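Local coordinates for protein alpha-glucosidase (Pseudoalteromonas sp. K8, PDB 5HQA) that hydrolyses alpha-glucosidic linkages as a chloride-activated, calcium-binding glycoside hydrolase of family 97, bound here to the inhibitor acarbose, at residues 151-156 with 167-172; 183-188 with 483-488; 196-201 with 206-211. One frame throughout, in Å; residues are numbered along the deposited sequence.

Contact 1 (151-156 with 167-172). With CA (calcium ion), chain C; AC1 (4,6-dideoxy-4-{[(1S,4R,5S,6S)-4,5,6-trihydroxy-3-(hydroxymethyl)cyclohex-2-en-1-yl]amino}-alpha-D-glucopyranose), chain B.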
loop_
_atom_site.group_PDB
_atom_site.type_symbol
_atom_site.label_atom_id
_atom_site.label_comp_id
_atom_site.label_asym_id
_atom_site.label_seq_id
_atom_site.Cartn_x
_atom_site.Cartn_y
_atom_site.Cartn_z
ATOM N N ASN A 151 -14.975 -8.060 4.154
ATOM C CA ASN A 151 -14.370 -6.745 4.340
ATOM C C ASN A 151 -13.073 -6.547 3.560
ATOM O O ASN A 151 -12.291 -5.658 3.908
ATOM C CB ASN A 151 -14.132 -6.443 5.824
ATOM C CG ASN A 151 -14.503 -5.008 6.178
ATOM O OD1 ASN A 151 -15.448 -4.456 5.614
ATOM N ND2 ASN A 151 -13.754 -4.391 7.083
ATOM N N ARG A 152 -12.839 -7.329 2.503
ATOM C CA ARG A 152 -11.782 -7.035 1.503
ATOM C C ARG A 152 -10.420 -7.090 2.197
ATOM O O ARG A 152 -10.087 -8.118 2.810
ATOM C CB ARG A 152 -12.098 -5.703 0.812
ATOM C CG ARG A 152 -13.477 -5.599 0.123
ATOM C CD ARG A 152 -13.740 -4.144 -0.321
ATOM N NE ARG A 152 -13.350 -3.256 0.762
ATOM C CZ ARG A 152 -14.138 -2.907 1.763
ATOM N NH1 ARG A 152 -15.392 -3.319 1.799
ATOM N NH2 ARG A 152 -13.670 -2.131 2.723
ATOM N N TYR A 153 -9.598 -6.039 2.117
ATOM C CA TYR A 153 -8.306 -6.016 2.789
ATOM C C TYR A 153 -8.387 -5.451 4.198
ATOM O O TYR A 153 -7.366 -5.423 4.897
ATOM C CB TYR A 153 -7.288 -5.181 1.996
ATOM C CG TYR A 153 -7.030 -5.617 0.570
ATOM C CD1 TYR A 153 -6.452 -6.857 0.286
ATOM C CD2 TYR A 153 -7.317 -4.764 -0.495
ATOM C CE1 TYR A 153 -6.195 -7.248 -1.036
ATOM C CE2 TYR A 153 -7.067 -5.137 -1.809
ATOM C CZ TYR A 153 -6.508 -6.380 -2.072
ATOM O OH TYR A 153 -6.270 -6.738 -3.380
ATOM N N GLU A 154 -9.558 -4.979 4.628
ATOM C CA GLU A 154 -9.666 -4.231 5.882
ATOM C C GLU A 154 -9.925 -5.191 7.046
ATOM O O GLU A 154 -11.029 -5.299 7.588
ATOM C CB GLU A 154 -10.742 -3.154 5.765
ATOM C CG GLU A 154 -10.310 -1.990 4.858
ATOM C CD GLU A 154 -11.410 -0.950 4.636
ATOM O OE1 GLU A 154 -11.088 0.179 4.199
ATOM O OE2 GLU A 154 -12.593 -1.264 4.889
ATOM N N TYR A 155 -8.857 -5.893 7.433
ATOM C CA TYR A 155 -8.859 -6.811 8.566
ATOM C C TYR A 155 -7.643 -6.540 9.436
ATOM O O TYR A 155 -6.604 -6.098 8.940
ATOM C CB TYR A 155 -8.806 -8.275 8.104
ATOM C CG TYR A 155 -10.094 -8.753 7.496
ATOM C CD1 TYR A 155 -11.095 -9.285 8.301
ATOM C CD2 TYR A 155 -10.321 -8.665 6.123
ATOM C CE1 TYR A 155 -12.296 -9.729 7.755
ATOM C CE2 TYR A 155 -11.517 -9.101 5.569
ATOM C CZ TYR A 155 -12.502 -9.634 6.394
ATOM O OH TYR A 155 -13.695 -10.077 5.870
ATOM N N VAL A 156 -7.753 -6.830 10.730
ATOM C CA VAL A 156 -6.544 -6.842 11.552
ATOM C C VAL A 156 -5.791 -8.142 11.291
ATOM O O VAL A 156 -6.377 -9.157 10.896
ATOM C CB VAL A 156 -6.867 -6.658 13.050
ATOM C CG1 VAL A 156 -7.606 -5.337 13.279
ATOM C CG2 VAL A 156 -7.669 -7.841 13.588
ATOM N N LEU A 167 -6.405 -19.208 3.685
ATOM C CA LEU A 167 -6.722 -18.491 2.454
ATOM C C LEU A 167 -6.440 -17.025 2.735
ATOM O O LEU A 167 -7.165 -16.403 3.515
ATOM C CB LEU A 167 -8.181 -18.715 2.052
ATOM C CG LEU A 167 -8.606 -18.179 0.682
ATOM C CD1 LEU A 167 -7.927 -19.024 -0.420
ATOM C CD2 LEU A 167 -10.146 -18.182 0.545
ATOM N N VAL A 168 -5.388 -16.475 2.124
ATOM C CA VAL A 168 -4.803 -15.230 2.603
ATOM C C VAL A 168 -4.539 -14.274 1.449
ATOM O O VAL A 168 -4.286 -14.684 0.308
ATOM C CB VAL A 168 -3.500 -15.493 3.395
ATOM C CG1 VAL A 168 -3.776 -16.430 4.574
ATOM C CG2 VAL A 168 -2.418 -16.070 2.482
ATOM N N HIS A 169 -4.611 -12.980 1.761
ATOM C CA HIS A 169 -4.190 -11.935 0.843
ATOM C C HIS A 169 -2.679 -11.746 0.916
ATOM O O HIS A 169 -2.017 -12.161 1.873
ATOM C CB HIS A 169 -4.899 -10.614 1.166
ATOM C CG HIS A 169 -6.264 -10.507 0.569
ATOM N ND1 HIS A 169 -6.512 -10.763 -0.765
ATOM C CD2 HIS A 169 -7.459 -10.176 1.119
ATOM C CE1 HIS A 169 -7.800 -10.593 -1.010
ATOM N NE2 HIS A 169 -8.396 -10.229 0.114
ATOM N N THR A 170 -2.133 -11.108 -0.114
ATOM C CA THR A 170 -0.719 -10.753 -0.107
ATOM C C THR A 170 -0.588 -9.234 0.024
ATOM O O THR A 170 -1.515 -8.507 -0.338
ATOM C CB THR A 170 0.000 -11.247 -1.388
ATOM O OG1 THR A 170 -0.308 -10.384 -2.495
ATOM C CG2 THR A 170 -0.408 -12.690 -1.722
ATOM N N PRO A 171 0.557 -8.731 0.525
ATOM C CA PRO A 171 1.795 -9.407 0.948
ATOM C C PRO A 171 1.553 -10.357 2.108
ATOM O O PRO A 171 0.928 -9.990 3.114
ATOM C CB PRO A 171 2.706 -8.247 1.373
ATOM C CG PRO A 171 2.157 -7.062 0.645
ATOM C CD PRO A 171 0.679 -7.268 0.646
ATOM N N PHE A 172 2.012 -11.587 1.946
ATOM C CA PHE A 172 1.818 -12.646 2.928
ATOM C C PHE A 172 3.178 -12.917 3.554
ATOM O O PHE A 172 4.071 -13.456 2.888
ATOM C CB PHE A 172 1.249 -13.893 2.258
ATOM C CG PHE A 172 1.144 -15.079 3.171
ATOM C CD1 PHE A 172 0.472 -14.979 4.385
ATOM C CD2 PHE A 172 1.683 -16.306 2.802
ATOM C CE1 PHE A 172 0.355 -16.087 5.226
ATOM C CE2 PHE A 172 1.573 -17.418 3.639
ATOM C CZ PHE A 172 0.904 -17.306 4.850
HETATM CA CA CA C . -12.087 2.366 3.804
HETATM C C1 AC1 B . -17.381 0.664 5.443
HETATM O O2 AC1 B . -15.762 -1.034 4.963
HETATM C C2 AC1 B . -16.151 0.306 4.621
HETATM C C4A AC1 B . -14.291 7.561 3.400
HETATM C C3 AC1 B . -15.028 1.283 4.847
HETATM O O3 AC1 B . -13.858 0.878 4.115
HETATM C C4 AC1 B . -15.473 2.670 4.466
HETATM N N4A AC1 B . -14.349 3.654 4.379
HETATM C C5 AC1 B . -16.434 2.988 5.601
HETATM O O5 AC1 B . -17.645 2.140 5.425
HETATM C C6 AC1 B . -16.862 4.421 5.683
HETATM C C1B AC1 B . -14.330 4.485 3.122
HETATM C C2B AC1 B . -12.985 5.473 3.112
HETATM O O2B AC1 B . -11.850 4.657 3.401
HETATM C C3B AC1 B . -13.142 6.560 3.989
HETATM O O3B AC1 B . -11.931 7.340 4.151
HETATM O O4 AC1 B . -14.561 8.593 4.328
HETATM C C5B AC1 B . -15.520 6.879 3.070
HETATM C C7B AC1 B . -15.506 5.260 2.903
HETATM C C6B AC1 B . -16.590 7.687 2.317
HETATM O O6B AC1 B . -16.155 7.845 1.003
#
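The ring of Tyr153 meets that of His169 edge to face, centroids 4.5 Å apart and planes at 58°. Followed outward from CB, Tyr153 first sends CG to the side opposite its carbonyl carbon (chi1 -58°), which turns one ring edge to the histidine. CD1 lies 3.6 Å from His169 CD2, and CE1 sits over the centre of the imidazole, 3.5 Å from ND1; beyond the rim, OH bonds to the backbone N of Lys440. Replacing His169 by an alanine would probably leave this tyrosine edge without its aromatic face and open a gap behind the turn. That turn, type II' from Asn151 to Glu154, is closed by Asn151 ND2 on Glu154 O at 2.9 Å. On its ligand side Glu154 OE1 binds calcium at 2.4 Å, a site completed by Glu437, Glu455 and Glu461 and by O3, N4A and O2B of AC1, while OE2 forms a salt bridge of 2.6 Å with Arg152 NH2. The same NH2 gives a long, nearly straight bond to AC1 O2 (3.3 Å, 171°). Glu154 thus shares its carboxylate among metal, guanidinium and the AC1 O2 hydroxyl, which is likely to restrict its rotation at the acarbose site.

Contact 2 (183-188 with 483-488)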
loop_
_atom_site.group_PDB
_atom_site.type_symbol
_atom_site.label_atom_id
_atom_site.label_comp_id
_atom_site.label_asym_id
_atom_site.label_seq_id
_atom_site.Cartn_x
_atom_site.Cartn_y
_atom_site.Cartn_z
ATOM N N SER A 183 8.253 -13.113 2.453
ATOM C CA SER A 183 6.976 -12.490 2.128
ATOM C C SER A 183 6.661 -12.738 0.664
ATOM O O SER A 183 7.509 -12.497 -0.202
ATOM C CB SER A 183 7.003 -10.988 2.417
ATOM O OG SER A 183 5.697 -10.443 2.309
ATOM N N ILE A 184 5.442 -13.198 0.394
ATOM C CA ILE A 184 4.988 -13.517 -0.955
ATOM C C ILE A 184 4.027 -12.426 -1.411
ATOM O O ILE A 184 3.125 -12.033 -0.661
ATOM C CB ILE A 184 4.322 -14.904 -0.997
ATOM C CG1 ILE A 184 5.323 -15.966 -0.531
ATOM C CG2 ILE A 184 3.796 -15.225 -2.411
ATOM C CD1 ILE A 184 4.694 -17.316 -0.301
ATOM N N HIS A 185 4.208 -11.951 -2.639
ATOM C CA HIS A 185 3.364 -10.885 -3.167
ATOM C C HIS A 185 3.424 -10.983 -4.691
ATOM O O HIS A 185 3.789 -12.031 -5.236
ATOM C CB HIS A 185 3.829 -9.537 -2.584
ATOM C CG HIS A 185 2.924 -8.381 -2.887
ATOM N ND1 HIS A 185 1.559 -8.421 -2.691
ATOM C CD2 HIS A 185 3.202 -7.140 -3.357
ATOM C CE1 HIS A 185 1.035 -7.259 -3.036
ATOM N NE2 HIS A 185 2.010 -6.462 -3.443
ATOM N N GLU A 186 3.043 -9.914 -5.384
ATOM C CA GLU A 186 3.160 -9.894 -6.833
ATOM C C GLU A 186 3.443 -8.467 -7.287
ATOM O O GLU A 186 3.252 -7.504 -6.537
ATOM C CB GLU A 186 1.913 -10.482 -7.512
ATOM C CG GLU A 186 0.588 -9.935 -7.062
ATOM C CD GLU A 186 -0.582 -10.606 -7.786
ATOM O OE1 GLU A 186 -1.676 -10.694 -7.193
ATOM O OE2 GLU A 186 -0.409 -11.046 -8.947
ATOM N N ALA A 187 3.924 -8.335 -8.522
ATOM C CA ALA A 187 4.284 -7.027 -9.046
ATOM C C ALA A 187 3.739 -6.861 -10.458
ATOM O O ALA A 187 3.694 -7.823 -11.234
ATOM C CB ALA A 187 5.814 -6.825 -9.039
ATOM N N ALA A 188 3.333 -5.627 -10.777
ATOM C CA ALA A 188 2.832 -5.250 -12.101
ATOM C C ALA A 188 1.572 -6.041 -12.455
ATOM O O ALA A 188 1.492 -6.724 -13.481
ATOM C CB ALA A 188 3.918 -5.419 -13.181
ATOM N N MET A 483 2.540 -2.655 4.195
ATOM C CA MET A 483 3.458 -1.614 3.732
ATOM C C MET A 483 4.543 -2.159 2.808
ATOM O O MET A 483 5.200 -1.368 2.119
ATOM C CB MET A 483 4.094 -0.879 4.915
ATOM C CG MET A 483 3.090 -0.132 5.798
ATOM S SD MET A 483 1.886 0.893 4.904
ATOM C CE MET A 483 2.952 2.159 4.218
ATOM N N LEU A 484 4.751 -3.481 2.767
ATOM C CA LEU A 484 5.651 -4.038 1.760
ATOM C C LEU A 484 5.115 -3.844 0.344
ATOM O O LEU A 484 5.897 -3.872 -0.616
ATOM C CB LEU A 484 5.893 -5.526 2.024
ATOM C CG LEU A 484 6.459 -5.913 3.397
ATOM C CD1 LEU A 484 6.748 -7.412 3.424
ATOM C CD2 LEU A 484 7.718 -5.117 3.739
ATOM N N ALA A 485 3.804 -3.648 0.190
ATOM C CA ALA A 485 3.230 -3.465 -1.138
ATOM C C ALA A 485 3.479 -2.069 -1.692
ATOM O O ALA A 485 3.567 -1.911 -2.912
ATOM C CB ALA A 485 1.726 -3.754 -1.111
ATOM N N GLY A 486 3.600 -1.056 -0.831
ATOM C CA GLY A 486 3.761 0.316 -1.273
ATOM C C GLY A 486 3.067 1.298 -0.340
ATOM O O GLY A 486 2.594 0.923 0.740
ATOM N N PRO A 487 2.979 2.572 -0.747
ATOM C CA PRO A 487 2.474 3.612 0.170
ATOM C C PRO A 487 1.027 3.385 0.595
ATOM O O PRO A 487 0.225 2.784 -0.124
ATOM C CB PRO A 487 2.616 4.909 -0.642
ATOM C CG PRO A 487 2.780 4.471 -2.083
ATOM C CD PRO A 487 3.480 3.138 -2.014
ATOM N N MET A 488 0.693 3.882 1.786
ATOM C CA MET A 488 -0.664 3.764 2.296
ATOM C C MET A 488 -1.146 5.106 2.811
ATOM O O MET A 488 -0.424 5.786 3.547
ATOM C CB MET A 488 -0.766 2.734 3.418
ATOM C CG MET A 488 -2.174 2.671 4.016
ATOM S SD MET A 488 -2.279 1.556 5.418
ATOM C CE MET A 488 -4.025 1.704 5.848
#
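Ser183 and His185, two residues apart on the strand, each meet one residue at the end of the short helical turn 483-485. Beginning with Ser183, the side chain leaves the backbone toward the helix, its OG placed opposite the backbone N (chi1 -170°). OG comes within 3.4 Å of Leu484 CD1, and CB of the serine lies 3.7 Å from the same methyl, which is therefore the single leucine branch that touches here. The hydroxyl finds its polar partner elsewhere, in Thr173 OG1 on the adjoining strand, with a weak bond to Phe172 O besides. Leu484 also packs on Leu240 and Val241 of helix 237-241, giving its hydrophobic end further cover.

Past Ile184, the strand presents His185 to the same helix end. Its imidazole reaches out with CG likewise opposite the backbone N (chi1 -172°), so that NE2 stands 3.6 Å from Ala485 CB and CE1 4.1 Å from that methyl. The approach is oblique to the ring. Both ring nitrogens are engaged beyond this pair, ND1 with Thr170 OG1 and NE2 with Asp441 O, and these two bonds hold the rotation of the ring that Ala485 packs against.

No hydrogen bond joins the two segments, and the 138 Å² they bury comes from these methyl contacts. The helix stops directly afterwards: Gly486 leaves helical angles with positive phi (145°), and a side chain there would collide with Pro487 CD and with the preceding carbonyl oxygen. The arrangement is domain-interface packing, in which a strand of the N-terminal antiparallel beta sheet, from the mutarotase-like family region, rests on a helix end belonging to the TIM-barrel-clan region of this family 97 enzyme.

Contact 3 (196-201 with 206-211)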
loop_
_atom_site.group_PDB
_atom_site.type_symbol
_atom_site.label_atom_id
_atom_site.label_comp_id
_atom_site.label_asym_id
_atom_site.label_seq_id
_atom_site.Cartn_x
_atom_site.Cartn_y
_atom_site.Cartn_z
ATOM N N VAL A 196 -4.590 -14.648 -4.745
ATOM C CA VAL A 196 -4.773 -14.988 -3.344
ATOM C C VAL A 196 -4.011 -16.288 -3.111
ATOM O O VAL A 196 -3.792 -17.053 -4.054
ATOM C CB VAL A 196 -6.294 -15.117 -3.094
ATOM C CG1 VAL A 196 -6.624 -16.088 -2.003
ATOM C CG2 VAL A 196 -6.920 -13.726 -2.901
ATOM N N LEU A 197 -3.564 -16.545 -1.879
ATOM C CA LEU A 197 -2.817 -17.769 -1.598
ATOM C C LEU A 197 -3.703 -18.757 -0.852
ATOM O O LEU A 197 -4.261 -18.429 0.197
ATOM C CB LEU A 197 -1.550 -17.487 -0.789
ATOM C CG LEU A 197 -0.532 -16.614 -1.528
ATOM C CD1 LEU A 197 0.684 -16.335 -0.648
ATOM C CD2 LEU A 197 -0.138 -17.270 -2.855
ATOM N N ASN A 198 -3.797 -19.975 -1.377
ATOM C CA ASN A 198 -4.707 -20.998 -0.872
ATOM C C ASN A 198 -3.851 -22.170 -0.413
ATOM O O ASN A 198 -3.226 -22.839 -1.238
ATOM C CB ASN A 198 -5.682 -21.404 -1.981
ATOM C CG ASN A 198 -6.715 -22.424 -1.537
ATOM O OD1 ASN A 198 -6.542 -23.136 -0.551
ATOM N ND2 ASN A 198 -7.797 -22.512 -2.299
ATOM N N GLN A 199 -3.799 -22.415 0.895
ATOM C CA GLN A 199 -2.963 -23.496 1.399
ATOM C C GLN A 199 -3.632 -24.834 1.094
ATOM O O GLN A 199 -4.757 -25.093 1.541
ATOM C CB GLN A 199 -2.703 -23.344 2.897
ATOM C CG GLN A 199 -1.604 -24.295 3.363
ATOM C CD GLN A 199 -1.150 -24.080 4.797
ATOM O OE1 GLN A 199 -0.359 -24.867 5.315
ATOM N NE2 GLN A 199 -1.631 -23.012 5.443
ATOM N N ARG A 200 -2.945 -25.682 0.325
ATOM C CA ARG A 200 -3.505 -26.968 -0.067
ATOM C C ARG A 200 -2.995 -28.041 0.889
ATOM O O ARG A 200 -3.378 -28.045 2.065
ATOM C CB ARG A 200 -3.165 -27.253 -1.534
ATOM C CG ARG A 200 -3.597 -26.114 -2.484
ATOM C CD ARG A 200 -5.031 -25.610 -2.202
ATOM N NE ARG A 200 -6.017 -26.685 -2.328
ATOM C CZ ARG A 200 -7.171 -26.734 -1.670
ATOM N NH1 ARG A 200 -7.503 -25.773 -0.814
ATOM N NH2 ARG A 200 -7.986 -27.766 -1.849
ATOM N N ARG A 201 -2.129 -28.947 0.434
ATOM C CA ARG A 201 -1.432 -29.781 1.401
ATOM C C ARG A 201 -0.610 -28.884 2.323
ATOM O O ARG A 201 -0.296 -27.746 1.963
ATOM C CB ARG A 201 -0.566 -30.813 0.691
ATOM C CG ARG A 201 -1.399 -31.995 0.218
ATOM C CD ARG A 201 -0.598 -32.976 -0.579
ATOM N NE ARG A 201 -1.436 -34.068 -1.060
ATOM C CZ ARG A 201 -1.465 -35.283 -0.520
ATOM N NH1 ARG A 201 -0.699 -35.566 0.528
ATOM N NH2 ARG A 201 -2.258 -36.221 -1.030
ATOM N N GLN A 206 -1.037 -22.488 -2.977
ATOM C CA GLN A 206 -1.309 -22.473 -4.407
ATOM C C GLN A 206 -1.927 -21.138 -4.798
ATOM O O GLN A 206 -2.761 -20.595 -4.067
ATOM C CB GLN A 206 -2.248 -23.619 -4.780
ATOM C CG GLN A 206 -2.416 -23.866 -6.269
ATOM C CD GLN A 206 -3.447 -24.957 -6.512
ATOM O OE1 GLN A 206 -4.565 -24.887 -5.997
ATOM N NE2 GLN A 206 -3.077 -25.973 -7.272
ATOM N N ALA A 207 -1.493 -20.599 -5.942
ATOM C CA ALA A 207 -2.125 -19.408 -6.497
ATOM C C ALA A 207 -3.617 -19.649 -6.679
ATOM O O ALA A 207 -4.037 -20.678 -7.223
ATOM C CB ALA A 207 -1.484 -19.033 -7.838
ATOM N N ASP A 208 -4.417 -18.702 -6.204
ATOM C CA ASP A 208 -5.874 -18.777 -6.271
ATOM C C ASP A 208 -6.324 -17.451 -6.884
ATOM O O ASP A 208 -6.379 -16.433 -6.191
ATOM C CB ASP A 208 -6.448 -19.011 -4.873
ATOM C CG ASP A 208 -7.947 -19.261 -4.875
ATOM O OD1 ASP A 208 -8.667 -18.630 -5.682
ATOM O OD2 ASP A 208 -8.412 -20.079 -4.044
ATOM N N LEU A 209 -6.593 -17.446 -8.188
ATOM C CA LEU A 209 -6.854 -16.200 -8.902
ATOM C C LEU A 209 -8.285 -15.741 -8.654
ATOM O O LEU A 209 -9.222 -16.530 -8.765
ATOM C CB LEU A 209 -6.614 -16.383 -10.401
ATOM C CG LEU A 209 -5.182 -16.761 -10.783
ATOM C CD1 LEU A 209 -5.044 -16.789 -12.292
ATOM C CD2 LEU A 209 -4.169 -15.776 -10.176
ATOM N N THR A 210 -8.456 -14.468 -8.338
ATOM C CA THR A 210 -9.793 -13.960 -8.049
ATOM C C THR A 210 -10.618 -13.902 -9.329
ATOM O O THR A 210 -10.206 -13.243 -10.289
ATOM C CB THR A 210 -9.690 -12.586 -7.403
ATOM O OG1 THR A 210 -8.955 -12.707 -6.181
ATOM C CG2 THR A 210 -11.077 -12.055 -7.103
ATOM N N PRO A 211 -11.766 -14.563 -9.392
ATOM C CA PRO A 211 -12.431 -14.795 -10.676
ATOM C C PRO A 211 -13.437 -13.712 -11.053
ATOM O O PRO A 211 -13.860 -12.892 -10.233
ATOM C CB PRO A 211 -13.163 -16.117 -10.430
ATOM C CG PRO A 211 -13.561 -16.013 -8.991
ATOM C CD PRO A 211 -12.373 -15.356 -8.310
HETATM O O HOH W 1 -5.889 -27.237 -5.229
#
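Val196 pairs with Asp208 near the open end of an antiparallel beta hairpin, strands 195-199 and 204-209, in the N-terminal region. The register is set by three pairs: Val196 with Asp208 and Asn198 with Gln206 are hydrogen-bonded, and Leu197 with Ala207 between them is non-hydrogen-bonded. Each hydrogen-bonded pair carries two backbone bonds, among them Gln206 N to Asn198 O at 2.8 Å. The strand directions differ by 130°, well short of exactly antiparallel, which shows a strongly twisted hairpin.

One face bears Val196, Asn198, Gln206 and Asp208. With CG placed opposite the backbone N in both Asn198 (chi1 -177°) and Asp208, the two side chains leave the same face and lean across each other, and Asn198 ND2 bonds to Asp208 OD2 at 3.1 Å. The carboxylate receives it on the anti lone pair, with amide and carboxylate planes nearly coplanar at 20°. The other end of the amide is used too: Arg200 NH1 donates to Asn198 OD1 at 2.8 Å, in the guanidinium plane. Asp208 OD1 forms a salt bridge with Arg148. Beside Asp208, Val196 puts CG1 4.1 Å from its CB and turns CG2 to Thr210 OG1, whose hydroxyl is hydrogen-bonded to Asp411.

Arg200, bent at chi2 and chi3, folds back over the strand partner, where its CG lies 3.6 Å from Gln206 CB. Its NE bonds weakly to a water that in turn donates to Gln206 OE1 at 2.8 Å. The opposite face carries Leu197 and Ala207 to strand 122-134, through Phe132 and Thr130. Asn198 is thus gripped at both ends of its amide, accepting from a cation and donating to an anion, so the flip of its amide is fixed by the chain Arg200, Asn198, Asp208, Arg148; the two charges would probably polarise it in the same sense.

In the fold
Contacts 1 and 2 are buried, whereas contact 3 is partly buried and ends in the exposed Arg200. Contact 1 joins an aromatic pair to a metal and sugar site; contact 2 sets a serine and a histidine against methyl groups, with no hydrogen bond across, between two family regions; contact 3 is backbone pairing topped by polar side chains. They adjoin through segment 167-172. Its Val168 O bonds to Leu197 N of contact 3, in the sheet shared by strands 167-168 and 195-199, and its Thr170 OG1 lies 2.7 Å from His185 ND1 of contact 2, a probable hydrogen bond. Between contacts 2 and 3, Ile184 CG2 packs on Leu197 CD1.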